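Local atomic coordinates of putative protein-disulfide isomerase (Pseudomonas syringae pv. tomato, PDB entry 3GN3), a protein that is of unknown function but, as a putative protein-disulfide isomerase of the DsbA family, may take part in thiol-disulfide exchange. Residues F21-C26 with M61-I66; C69-A74 with E137-W142; R118-R121 with A126-E129. One frame throughout, in Å; residues are numbered along the deposited sequence.

Contact 1: F21-C26 with M61-I66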
ATOM      1  N   PHE A  21      -9.707  -7.196  10.240  1.00 29.84           N
ATOM      2  CA  PHE A  21     -10.505  -6.455   9.278  1.00 29.34           C
ATOM      3  C   PHE A  21     -11.662  -7.320   8.879  1.00 29.84           C
ATOM      4  O   PHE A  21     -11.476  -8.421   8.368  1.00 30.17           O
ATOM      5  CB  PHE A  21      -9.660  -6.050   8.051  1.00 29.19           C
ATOM      6  CG  PHE A  21      -8.665  -4.966   8.338  1.00 27.95           C
ATOM      7  CD1 PHE A  21      -8.986  -3.627   8.084  1.00 26.49           C
ATOM      8  CD2 PHE A  21      -7.422  -5.267   8.916  1.00 26.93           C
ATOM      9  CE1 PHE A  21      -8.069  -2.591   8.374  1.00 25.24           C
ATOM     10  CE2 PHE A  21      -6.490  -4.246   9.214  1.00 26.45           C
ATOM     11  CZ  PHE A  21      -6.818  -2.902   8.937  1.00 25.95           C
ATOM     12  N   LEU A  22     -12.867  -6.825   9.112  1.00 30.43           N
ATOM     13  CA  LEU A  22     -14.054  -7.633   8.906  1.00 31.20           C
ATOM     14  C   LEU A  22     -15.061  -6.936   7.998  1.00 31.86           C
ATOM     15  O   LEU A  22     -15.318  -5.737   8.143  1.00 32.05           O
ATOM     16  CB  LEU A  22     -14.704  -8.001  10.250  1.00 30.58           C
ATOM     17  CG  LEU A  22     -13.906  -8.792  11.303  1.00 30.96           C
ATOM     18  CD1 LEU A  22     -14.597  -8.691  12.688  1.00 28.59           C
ATOM     19  CD2 LEU A  22     -13.692 -10.270  10.896  1.00 29.12           C
ATOM     20  N   GLU A  23     -15.592  -7.687   7.043  1.00 32.53           N
ATOM     21  CA  GLU A  23     -16.774  -7.270   6.302  1.00 34.01           C
ATOM     22  C   GLU A  23     -17.967  -7.927   7.008  1.00 34.41           C
ATOM     23  O   GLU A  23     -18.051  -9.161   7.060  1.00 35.21           O
ATOM     24  CB  GLU A  23     -16.667  -7.679   4.811  1.00 33.81           C
ATOM     25  CG  GLU A  23     -17.991  -7.861   4.045  1.00 35.14           C
ATOM     26  CD  GLU A  23     -18.871  -6.605   4.003  1.00 38.00           C
ATOM     27  OE1 GLU A  23     -18.391  -5.532   3.550  1.00 37.23           O
ATOM     28  OE2 GLU A  23     -20.056  -6.711   4.420  1.00 39.24           O
ATOM     29  N   PRO A  24     -18.887  -7.116   7.557  1.00 34.78           N
ATOM     30  CA  PRO A  24     -19.982  -7.631   8.420  1.00 35.04           C
ATOM     31  C   PRO A  24     -20.885  -8.697   7.795  1.00 34.87           C
ATOM     32  O   PRO A  24     -21.499  -9.480   8.536  1.00 35.11           O
ATOM     33  CB  PRO A  24     -20.814  -6.380   8.745  1.00 35.19           C
ATOM     34  CG  PRO A  24     -19.924  -5.205   8.368  1.00 35.55           C
ATOM     35  CD  PRO A  24     -19.032  -5.678   7.272  1.00 34.66           C
ATOM     36  N   THR A  25     -20.970  -8.735   6.467  1.00 34.52           N
ATOM     37  CA  THR A  25     -21.810  -9.735   5.796  1.00 34.43           C
ATOM     38  C   THR A  25     -21.005 -10.785   5.031  1.00 34.37           C
ATOM     39  O   THR A  25     -21.539 -11.454   4.138  1.00 34.69           O
ATOM     40  CB  THR A  25     -22.843  -9.095   4.819  1.00 34.41           C
ATOM     41  OG1 THR A  25     -22.158  -8.357   3.795  1.00 34.72           O
ATOM     42  CG2 THR A  25     -23.789  -8.180   5.550  1.00 33.73           C
ATOM     43  N   CYS A  26     -19.725 -10.923   5.358  1.00 34.12           N
ATOM     44  CA  CYS A  26     -18.871 -11.895   4.674  1.00 33.82           C
ATOM     45  C   CYS A  26     -18.788 -13.183   5.493  1.00 33.50           C
ATOM     46  O   CYS A  26     -18.525 -13.141   6.687  1.00 33.12           O
ATOM     47  CB  CYS A  26     -17.498 -11.282   4.414  1.00 33.80           C
ATOM     48  SG  CYS A  26     -16.060 -12.418   4.399  1.00 35.48           S
ATOM     49  N   MET A  61     -23.274  -5.431  -1.634  1.00 33.20           N
ATOM     50  CA  MET A  61     -23.911  -4.153  -2.036  1.00 33.32           C
ATOM     51  C   MET A  61     -24.600  -3.338  -0.922  1.00 33.79           C
ATOM     52  O   MET A  61     -24.719  -2.107  -1.026  1.00 33.85           O
ATOM     53  CB  MET A  61     -24.812  -4.332  -3.271  1.00 33.00           C
ATOM     54  CG  MET A  61     -24.023  -4.517  -4.596  1.00 32.15           C
ATOM     55  SD  MET A  61     -24.921  -4.911  -6.139  1.00 28.74           S
ATOM     56  CE  MET A  61     -25.867  -6.379  -5.719  1.00 29.57           C
ATOM     57  N   PHE A  62     -25.009  -3.996   0.161  1.00 33.78           N
ATOM     58  CA  PHE A  62     -25.533  -3.243   1.292  1.00 33.81           C
ATOM     59  C   PHE A  62     -24.489  -2.975   2.376  1.00 33.57           C
ATOM     60  O   PHE A  62     -24.833  -2.570   3.494  1.00 34.24           O
ATOM     61  CB  PHE A  62     -26.811  -3.888   1.873  1.00 34.46           C
ATOM     62  CG  PHE A  62     -28.095  -3.354   1.272  1.00 35.72           C
ATOM     63  CD1 PHE A  62     -29.018  -4.215   0.697  1.00 38.09           C
ATOM     64  CD2 PHE A  62     -28.370  -1.989   1.275  1.00 38.25           C
ATOM     65  CE1 PHE A  62     -30.215  -3.725   0.126  1.00 39.95           C
ATOM     66  CE2 PHE A  62     -29.555  -1.482   0.713  1.00 39.64           C
ATOM     67  CZ  PHE A  62     -30.481  -2.357   0.135  1.00 38.85           C
ATOM     68  N   SER A  63     -23.214  -3.144   2.044  1.00 32.77           N
ATOM     69  CA  SER A  63     -22.160  -3.012   3.036  1.00 32.44           C
ATOM     70  C   SER A  63     -22.094  -1.606   3.618  1.00 33.19           C
ATOM     71  O   SER A  63     -21.942  -1.436   4.837  1.00 33.14           O
ATOM     72  CB  SER A  63     -20.806  -3.405   2.449  1.00 32.20           C
ATOM     73  OG  SER A  63     -19.766  -3.237   3.399  1.00 30.92           O
ATOM     74  N   GLY A  64     -22.182  -0.601   2.749  1.00 33.29           N
ATOM     75  CA  GLY A  64     -22.123   0.798   3.191  1.00 34.16           C
ATOM     76  C   GLY A  64     -23.207   1.176   4.195  1.00 34.39           C
ATOM     77  O   GLY A  64     -22.937   1.888   5.173  1.00 34.62           O
ATOM     78  N   VAL A  65     -24.425   0.689   3.962  1.00 34.51           N
ATOM     79  CA  VAL A  65     -25.535   0.914   4.878  1.00 35.03           C
ATOM     80  C   VAL A  65     -25.191   0.232   6.200  1.00 35.90           C
ATOM     81  O   VAL A  65     -25.199   0.862   7.266  1.00 36.57           O
ATOM     82  CB  VAL A  65     -26.852   0.317   4.343  1.00 35.02           C
ATOM     83  CG1 VAL A  65     -27.966   0.475   5.368  1.00 34.63           C
ATOM     84  CG2 VAL A  65     -27.233   0.934   3.028  1.00 33.63           C
ATOM     85  N   ILE A  66     -24.854  -1.057   6.113  1.00 36.20           N
ATOM     86  CA  ILE A  66     -24.571  -1.876   7.290  1.00 36.11           C
ATOM     87  C   ILE A  66     -23.377  -1.372   8.095  1.00 35.83           C
ATOM     88  O   ILE A  66     -23.452  -1.278   9.318  1.00 36.80           O
ATOM     89  CB  ILE A  66     -24.440  -3.372   6.919  1.00 36.39           C
ATOM     90  CG1 ILE A  66     -25.786  -3.882   6.386  1.00 35.65           C
ATOM     91  CG2 ILE A  66     -23.960  -4.195   8.135  1.00 36.03           C
ATOM     92  CD1 ILE A  66     -25.707  -5.179   5.590  1.00 36.43           C
TER

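Contact 2: C69-A74 with E137-W142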
ATOM      1  N   CYS A  69     -24.474   1.649  10.032  1.00 35.53           N
ATOM      2  CA  CYS A  69     -25.213   1.188  11.205  1.00 36.27           C
ATOM      3  C   CYS A  69     -24.325   0.774  12.359  1.00 36.40           C
ATOM      4  O   CYS A  69     -24.629   1.092  13.532  1.00 36.54           O
ATOM      5  CB  CYS A  69     -26.073  -0.001  10.861  1.00 36.37           C
ATOM      6  SG  CYS A  69     -27.441   0.459   9.803  1.00 40.23           S
ATOM      7  N   ILE A  70     -23.247   0.049  12.041  1.00 35.68           N
ATOM      8  CA  ILE A  70     -22.356  -0.434  13.080  1.00 34.89           C
ATOM      9  C   ILE A  70     -21.722   0.758  13.770  1.00 34.79           C
ATOM     10  O   ILE A  70     -21.683   0.840  14.998  1.00 34.58           O
ATOM     11  CB  ILE A  70     -21.282  -1.411  12.536  1.00 34.85           C
ATOM     12  CG1 ILE A  70     -21.949  -2.701  12.074  1.00 33.85           C
ATOM     13  CG2 ILE A  70     -20.207  -1.689  13.595  1.00 32.97           C
ATOM     14  CD1 ILE A  70     -21.188  -3.400  10.973  1.00 34.43           C
ATOM     15  N   LEU A  71     -21.240   1.695  12.970  1.00 34.99           N
ATOM     16  CA  LEU A  71     -20.571   2.856  13.517  1.00 35.03           C
ATOM     17  C   LEU A  71     -21.567   3.808  14.192  1.00 35.11           C
ATOM     18  O   LEU A  71     -21.197   4.520  15.135  1.00 35.38           O
ATOM     19  CB  LEU A  71     -19.723   3.541  12.448  1.00 34.67           C
ATOM     20  CG  LEU A  71     -18.470   2.720  12.138  1.00 34.70           C
ATOM     21  CD1 LEU A  71     -17.774   3.161  10.828  1.00 34.03           C
ATOM     22  CD2 LEU A  71     -17.506   2.737  13.315  1.00 31.58           C
ATOM     23  N   ALA A  72     -22.813   3.804  13.712  1.00 34.77           N
ATOM     24  CA  ALA A  72     -23.915   4.511  14.377  1.00 35.30           C
ATOM     25  C   ALA A  72     -24.153   3.951  15.780  1.00 35.45           C
ATOM     26  O   ALA A  72     -24.276   4.717  16.732  1.00 36.22           O
ATOM     27  CB  ALA A  72     -25.213   4.454  13.538  1.00 34.44           C
ATOM     28  N   ALA A  73     -24.216   2.623  15.900  1.00 35.57           N
ATOM     29  CA  ALA A  73     -24.353   1.948  17.201  1.00 35.66           C
ATOM     30  C   ALA A  73     -23.247   2.345  18.174  1.00 35.86           C
ATOM     31  O   ALA A  73     -23.502   2.530  19.353  1.00 36.10           O
ATOM     32  CB  ALA A  73     -24.394   0.443  17.027  1.00 34.72           C
ATOM     33  N   ALA A  74     -22.026   2.500  17.678  1.00 36.23           N
ATOM     34  CA  ALA A  74     -20.910   2.853  18.541  1.00 36.80           C
ATOM     35  C   ALA A  74     -21.074   4.217  19.168  1.00 37.67           C
ATOM     36  O   ALA A  74     -20.284   4.557  20.041  1.00 38.23           O
ATOM     37  CB  ALA A  74     -19.587   2.779  17.797  1.00 35.90           C
ATOM     38  N   GLU A 137     -20.013  10.052   8.733  1.00 46.29           N
ATOM     39  CA  GLU A 137     -19.236   9.773   7.520  1.00 45.18           C
ATOM     40  C   GLU A 137     -17.752   9.679   7.825  1.00 44.39           C
ATOM     41  O   GLU A 137     -17.038   8.925   7.169  1.00 44.47           O
ATOM     42  CB  GLU A 137     -19.461  10.843   6.450  1.00 45.15           C
ATOM     43  CG  GLU A 137     -18.858  12.197   6.803  1.00 46.56           C
ATOM     44  CD  GLU A 137     -18.735  13.113   5.611  1.00 49.09           C
ATOM     45  OE1 GLU A 137     -19.765  13.521   5.045  1.00 50.89           O
ATOM     46  OE2 GLU A 137     -17.598  13.434   5.232  1.00 51.72           O
ATOM     47  N   HIS A 138     -17.293  10.436   8.816  1.00 43.39           N
ATOM     48  CA  HIS A 138     -15.883  10.437   9.190  1.00 42.85           C
ATOM     49  C   HIS A 138     -15.381   9.119   9.772  1.00 41.81           C
ATOM     50  O   HIS A 138     -14.253   8.712   9.483  1.00 42.21           O
ATOM     51  CB  HIS A 138     -15.561  11.625  10.098  1.00 43.11           C
ATOM     52  CG  HIS A 138     -15.694  12.937   9.401  1.00 46.56           C
ATOM     53  ND1 HIS A 138     -16.803  13.750   9.546  1.00 50.37           N
ATOM     54  CD2 HIS A 138     -14.899  13.544   8.488  1.00 47.55           C
ATOM     55  CE1 HIS A 138     -16.669  14.818   8.780  1.00 49.62           C
ATOM     56  NE2 HIS A 138     -15.523  14.714   8.125  1.00 49.97           N
ATOM     57  N   ALA A 139     -16.216   8.453  10.572  1.00 40.46           N
ATOM     58  CA  ALA A 139     -15.893   7.124  11.101  1.00 39.15           C
ATOM     59  C   ALA A 139     -15.784   6.116   9.963  1.00 38.11           C
ATOM     60  O   ALA A 139     -14.792   5.384   9.893  1.00 38.30           O
ATOM     61  CB  ALA A 139     -16.922   6.663  12.148  1.00 38.60           C
ATOM     62  N   VAL A 140     -16.791   6.091   9.083  1.00 36.57           N
ATOM     63  CA  VAL A 140     -16.743   5.303   7.846  1.00 35.92           C
ATOM     64  C   VAL A 140     -15.480   5.599   7.019  1.00 35.96           C
ATOM     65  O   VAL A 140     -14.814   4.683   6.541  1.00 36.03           O
ATOM     66  CB  VAL A 140     -17.999   5.520   6.965  1.00 36.11           C
ATOM     67  CG1 VAL A 140     -17.947   4.623   5.704  1.00 35.41           C
ATOM     68  CG2 VAL A 140     -19.295   5.267   7.765  1.00 34.64           C
ATOM     69  N   LYS A 141     -15.143   6.878   6.870  1.00 35.57           N
ATOM     70  CA  LYS A 141     -13.938   7.267   6.136  1.00 35.34           C
ATOM     71  C   LYS A 141     -12.686   6.781   6.824  1.00 34.78           C
ATOM     72  O   LYS A 141     -11.750   6.358   6.140  1.00 35.28           O
ATOM     73  CB  LYS A 141     -13.857   8.787   5.887  1.00 35.11           C
ATOM     74  CG  LYS A 141     -14.665   9.225   4.677  1.00 34.72           C
ATOM     75  CD  LYS A 141     -15.202  10.618   4.854  1.00 34.07           C
ATOM     76  CE  LYS A 141     -15.655  11.167   3.516  1.00 35.50           C
ATOM     77  NZ  LYS A 141     -15.596  12.666   3.489  1.00 35.61           N
ATOM     78  N   TRP A 142     -12.669   6.845   8.159  1.00 33.74           N
ATOM     79  CA  TRP A 142     -11.472   6.476   8.918  1.00 32.70           C
ATOM     80  C   TRP A 142     -11.097   4.993   8.709  1.00 32.55           C
ATOM     81  O   TRP A 142      -9.934   4.675   8.423  1.00 31.74           O
ATOM     82  CB  TRP A 142     -11.596   6.786  10.416  1.00 32.30           C
ATOM     83  CG  TRP A 142     -10.258   6.556  11.071  1.00 31.61           C
ATOM     84  CD1 TRP A 142      -9.273   7.482  11.243  1.00 31.62           C
ATOM     85  CD2 TRP A 142      -9.728   5.312  11.562  1.00 29.60           C
ATOM     86  NE1 TRP A 142      -8.169   6.903  11.833  1.00 31.91           N
ATOM     87  CE2 TRP A 142      -8.411   5.569  12.024  1.00 30.66           C
ATOM     88  CE3 TRP A 142     -10.225   4.009  11.646  1.00 30.53           C
ATOM     89  CZ2 TRP A 142      -7.583   4.566  12.564  1.00 29.32           C
ATOM     90  CZ3 TRP A 142      -9.389   2.996  12.202  1.00 30.05           C
ATOM     91  CH2 TRP A 142      -8.094   3.293  12.654  1.00 27.70           C
TER

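Contact 3: R118-R121 with A126-E129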
ATOM      1  N   ARG A 118     -34.487  -3.743   9.861  1.00 43.76           N
ATOM      2  CA  ARG A 118     -34.078  -5.139  10.034  1.00 43.78           C
ATOM      3  C   ARG A 118     -32.988  -5.330  11.110  1.00 43.98           C
ATOM      4  O   ARG A 118     -33.097  -6.203  11.984  1.00 44.06           O
ATOM      5  CB  ARG A 118     -33.596  -5.685   8.693  1.00 43.88           C
ATOM      6  CG  ARG A 118     -33.471  -7.191   8.635  1.00 44.40           C
ATOM      7  CD  ARG A 118     -34.501  -7.758   7.723  1.00 47.07           C
ATOM      8  NE  ARG A 118     -33.965  -8.153   6.423  1.00 48.61           N
ATOM      9  CZ  ARG A 118     -34.152  -7.497   5.284  1.00 49.49           C
ATOM     10  NH1 ARG A 118     -34.844  -6.373   5.256  1.00 52.32           N
ATOM     11  NH2 ARG A 118     -33.637  -7.963   4.163  1.00 50.58           N
ATOM     12  N   ILE A 119     -31.943  -4.511  11.053  1.00 43.97           N
ATOM     13  CA  ILE A 119     -30.898  -4.535  12.071  1.00 44.32           C
ATOM     14  C   ILE A 119     -31.442  -4.078  13.427  1.00 45.15           C
ATOM     15  O   ILE A 119     -31.056  -4.604  14.481  1.00 45.81           O
ATOM     16  CB  ILE A 119     -29.697  -3.659  11.653  1.00 44.25           C
ATOM     17  CG1 ILE A 119     -29.057  -4.214  10.371  1.00 43.25           C
ATOM     18  CG2 ILE A 119     -28.704  -3.506  12.807  1.00 43.73           C
ATOM     19  CD1 ILE A 119     -27.928  -3.364   9.834  1.00 44.27           C
ATOM     20  N   GLU A 120     -32.340  -3.096  13.408  1.00 45.67           N
ATOM     21  CA  GLU A 120     -32.994  -2.646  14.634  1.00 46.08           C
ATOM     22  C   GLU A 120     -33.773  -3.770  15.307  1.00 46.30           C
ATOM     23  O   GLU A 120     -33.584  -4.009  16.500  1.00 46.21           O
ATOM     24  CB  GLU A 120     -33.888  -1.448  14.362  1.00 45.99           C
ATOM     25  CG  GLU A 120     -33.119  -0.145  14.290  1.00 45.69           C
ATOM     26  CD  GLU A 120     -33.974   0.988  13.806  1.00 44.68           C
ATOM     27  OE1 GLU A 120     -33.634   2.157  14.107  1.00 44.58           O
ATOM     28  OE2 GLU A 120     -34.987   0.693  13.130  1.00 42.95           O
ATOM     29  N   ARG A 121     -34.602  -4.470  14.532  1.00 46.51           N
ATOM     30  CA  ARG A 121     -35.349  -5.638  15.005  1.00 47.68           C
ATOM     31  C   ARG A 121     -34.448  -6.625  15.738  1.00 47.57           C
ATOM     32  O   ARG A 121     -34.632  -6.904  16.939  1.00 48.48           O
ATOM     33  CB  ARG A 121     -35.951  -6.389  13.823  1.00 48.06           C
ATOM     34  CG  ARG A 121     -37.418  -6.641  13.932  1.00 51.16           C
ATOM     35  CD  ARG A 121     -38.136  -5.671  13.020  1.00 56.47           C
ATOM     36  NE  ARG A 121     -37.918  -6.055  11.622  1.00 62.05           N
ATOM     37  CZ  ARG A 121     -38.203  -5.303  10.560  1.00 63.50           C
ATOM     38  NH1 ARG A 121     -38.726  -4.086  10.711  1.00 65.05           N
ATOM     39  NH2 ARG A 121     -37.958  -5.776   9.346  1.00 64.19           N
ATOM     40  N   ALA A 126     -32.190   1.094  18.636  1.00 45.23           N
ATOM     41  CA  ALA A 126     -32.768   2.147  17.816  1.00 45.12           C
ATOM     42  C   ALA A 126     -31.598   2.856  17.132  1.00 45.36           C
ATOM     43  O   ALA A 126     -30.726   3.418  17.797  1.00 45.31           O
ATOM     44  CB  ALA A 126     -33.565   3.103  18.682  1.00 44.34           C
ATOM     45  N   LEU A 127     -31.569   2.811  15.804  1.00 45.68           N
ATOM     46  CA  LEU A 127     -30.382   3.248  15.063  1.00 45.82           C
ATOM     47  C   LEU A 127     -30.612   4.421  14.115  1.00 46.27           C
ATOM     48  O   LEU A 127     -29.709   5.254  13.940  1.00 46.36           O
ATOM     49  CB  LEU A 127     -29.773   2.075  14.293  1.00 45.17           C
ATOM     50  CG  LEU A 127     -29.257   0.924  15.144  1.00 44.62           C
ATOM     51  CD1 LEU A 127     -29.013  -0.294  14.275  1.00 44.18           C
ATOM     52  CD2 LEU A 127     -28.007   1.315  15.936  1.00 43.85           C
ATOM     53  N   ALA A 128     -31.809   4.465  13.516  1.00 46.44           N
ATOM     54  CA  ALA A 128     -32.180   5.471  12.514  1.00 46.95           C
ATOM     55  C   ALA A 128     -31.690   6.861  12.869  1.00 47.29           C
ATOM     56  O   ALA A 128     -30.978   7.489  12.082  1.00 47.89           O
ATOM     57  CB  ALA A 128     -33.691   5.483  12.254  1.00 46.27           C
ATOM     58  N   GLU A 129     -32.040   7.350  14.047  1.00 47.72           N
ATOM     59  CA  GLU A 129     -31.632   8.700  14.386  1.00 48.35           C
ATOM     60  C   GLU A 129     -30.121   8.840  14.319  1.00 47.74           C
ATOM     61  O   GLU A 129     -29.625   9.710  13.610  1.00 47.76           O
ATOM     62  CB  GLU A 129     -32.154   9.146  15.744  1.00 48.72           C
ATOM     63  CG  GLU A 129     -31.863  10.616  15.978  1.00 53.04           C
ATOM     64  CD  GLU A 129     -32.335  11.115  17.331  1.00 59.56           C
ATOM     65  OE1 GLU A 129     -33.405  10.645  17.812  1.00 62.83           O
ATOM     66  OE2 GLU A 129     -31.638  11.993  17.903  1.00 60.98           O
TER

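Contact 1: F21-C26 with M61-I66
Glu-23, Pro-24 and Thr-25 meet Ser-63 and Ile-66 where the loop after strand 16-22 faces the first turn of helix 63-73, consistent with the join between a thioredoxin-like domain and the helical insertion of the DsbA family. The loop makes a type I beta turn from Glu-23 to Cys-26, and Cys-26 N-caps the following helix, the place held by the nucleophilic cysteine in DsbA relatives; Ser-29 stands where the second cysteine of a CXXC motif would be.

The polar part centres on the buried carboxylate of Glu-23. Bent at chi2 (59°), its chain offers the syn lone pair of OE1 to Ser-63 OG, 2.7 Å away; Gln-57 N also bonds to OE1, and Ser-56 OG to Ser-63 OG. OE2 turns back to its own loop and accepts from both Thr-25 OG1 and Thr-25 N, which arrive from opposite faces of the carboxylate plane, fixing its rotation. Thr-25 OG1 is further bonded to His-60 ND1.

The apolar part belongs to Ile-66, whose two branches divide the work. CG2 lies against the ring of Pro-24, with Pro-24 CB at 3.9 Å, while Ile-66 CD1 reaches the methyl CG2 of Thr-25 at 3.6 Å.

Contact 2: C69-A74 with E137-W142
Leu-71, on helix 63-73, drives its side chain against Ala-139 and Val-140 on helix 137-150, joining two helices at a single buried leucine. The CB of Leu-71 heads straight for the partner helix and already stands 4.2 Å from Ala-139 CB. With chi1 at -73°, CG continues past that methyl and the two branches part around it. CD2 keeps to the alanine, 4.1 Å from its CB. CD1 goes further, 3.8 Å from Ala-139 CB, and settles over the face of the peptide group that links Ala-139 to Val-140: it lies 3.7 Å from Ala-139 C and 3.5 Å from Val-140 N. Beyond the peptide, CD1 also comes within 4.0 Å of Val-140 CG2, so the methyl is bounded by two side chains and the backbone between them.

Helix 137-150 leads back to strand 157-160, and its packing on helix 63-73 is consistent with the helical part of a DsbA-like protein. Leu-54 of strand 48-54 also packs on Leu-71, carrying the apolar layer toward the sheet. Charges stay on other sides of helix 137-150, where Lys-141 forms a salt bridge with Glu-137 and a cation-pi contact with Trp-59 of the second subunit. Between the two helices the contact is purely van der Waals in character, so it depends on the fit of methyl groups rather than on any directional bond.

Contact 3: R118-R121 with A126-E129
Glu-120 OE1 is gripped by two consecutive backbone N-H groups, those of Leu-127 and Ala-128, at the start of helix 128-132. The bond from Leu-127 N is 2.8 Å long and nearly straight (166°), and it uses the anti lone pair of OE1. Ala-128 N, at 3.0 Å, comes in on the anti side as well but tilted 33° out of the carboxylate plane. Glu-120 reaches them by an extended chain: CG is anti to the carbonyl carbon (chi1 -81°), and chi2 stays close to trans, carrying the carboxylate from helix 112-123 across to the next helix.

The aliphatic part of the same residue runs antiparallel to the side chain of Leu-127, with Glu-120 CG 4.0 Å from Leu-127 CB. Deeper in, the side chains of Ile-119 and Leu-127 lie roughly perpendicular, and the CG2 methyl of Ile-119 touches Leu-127 CD1 at 3.5 Å. Both residues belong to the core of the helical region, where each also packs on helix 63-73 and helix 79-92. The contact thus closes the short connection between helices 112-123 and 128-132, apolar on its inner side and polar toward the surface.

A carboxylate bound to N-H groups at a helix start would probably be stabilised in its charged form by the helix dipole, and the two bonds to one oxygen tie the N-terminal end of helix 128-132 to helix 112-123.

How the contacts relate
From the N terminus, the chain leaves strand 16-22 and closes its first loop at contact 1, after running through strand 48-54. Helix 63-73 then carries the chain directly from contact 1 into contact 2, whose long loop of 62 residues returns at helix 137-150. Contact 3 falls wholly within that loop, closing a short turn between helices 112-123 and 128-132; contact 1 precedes both, and none cross. Packing connects all three: Pro-24 meets Ile-70, Ile-66 and Cys-69 meet Ile-119, and Ala-73 meets Leu-127. Helix 63-73 thus lies between the sheet-side loop, helix 137-150 and the outer helical pair.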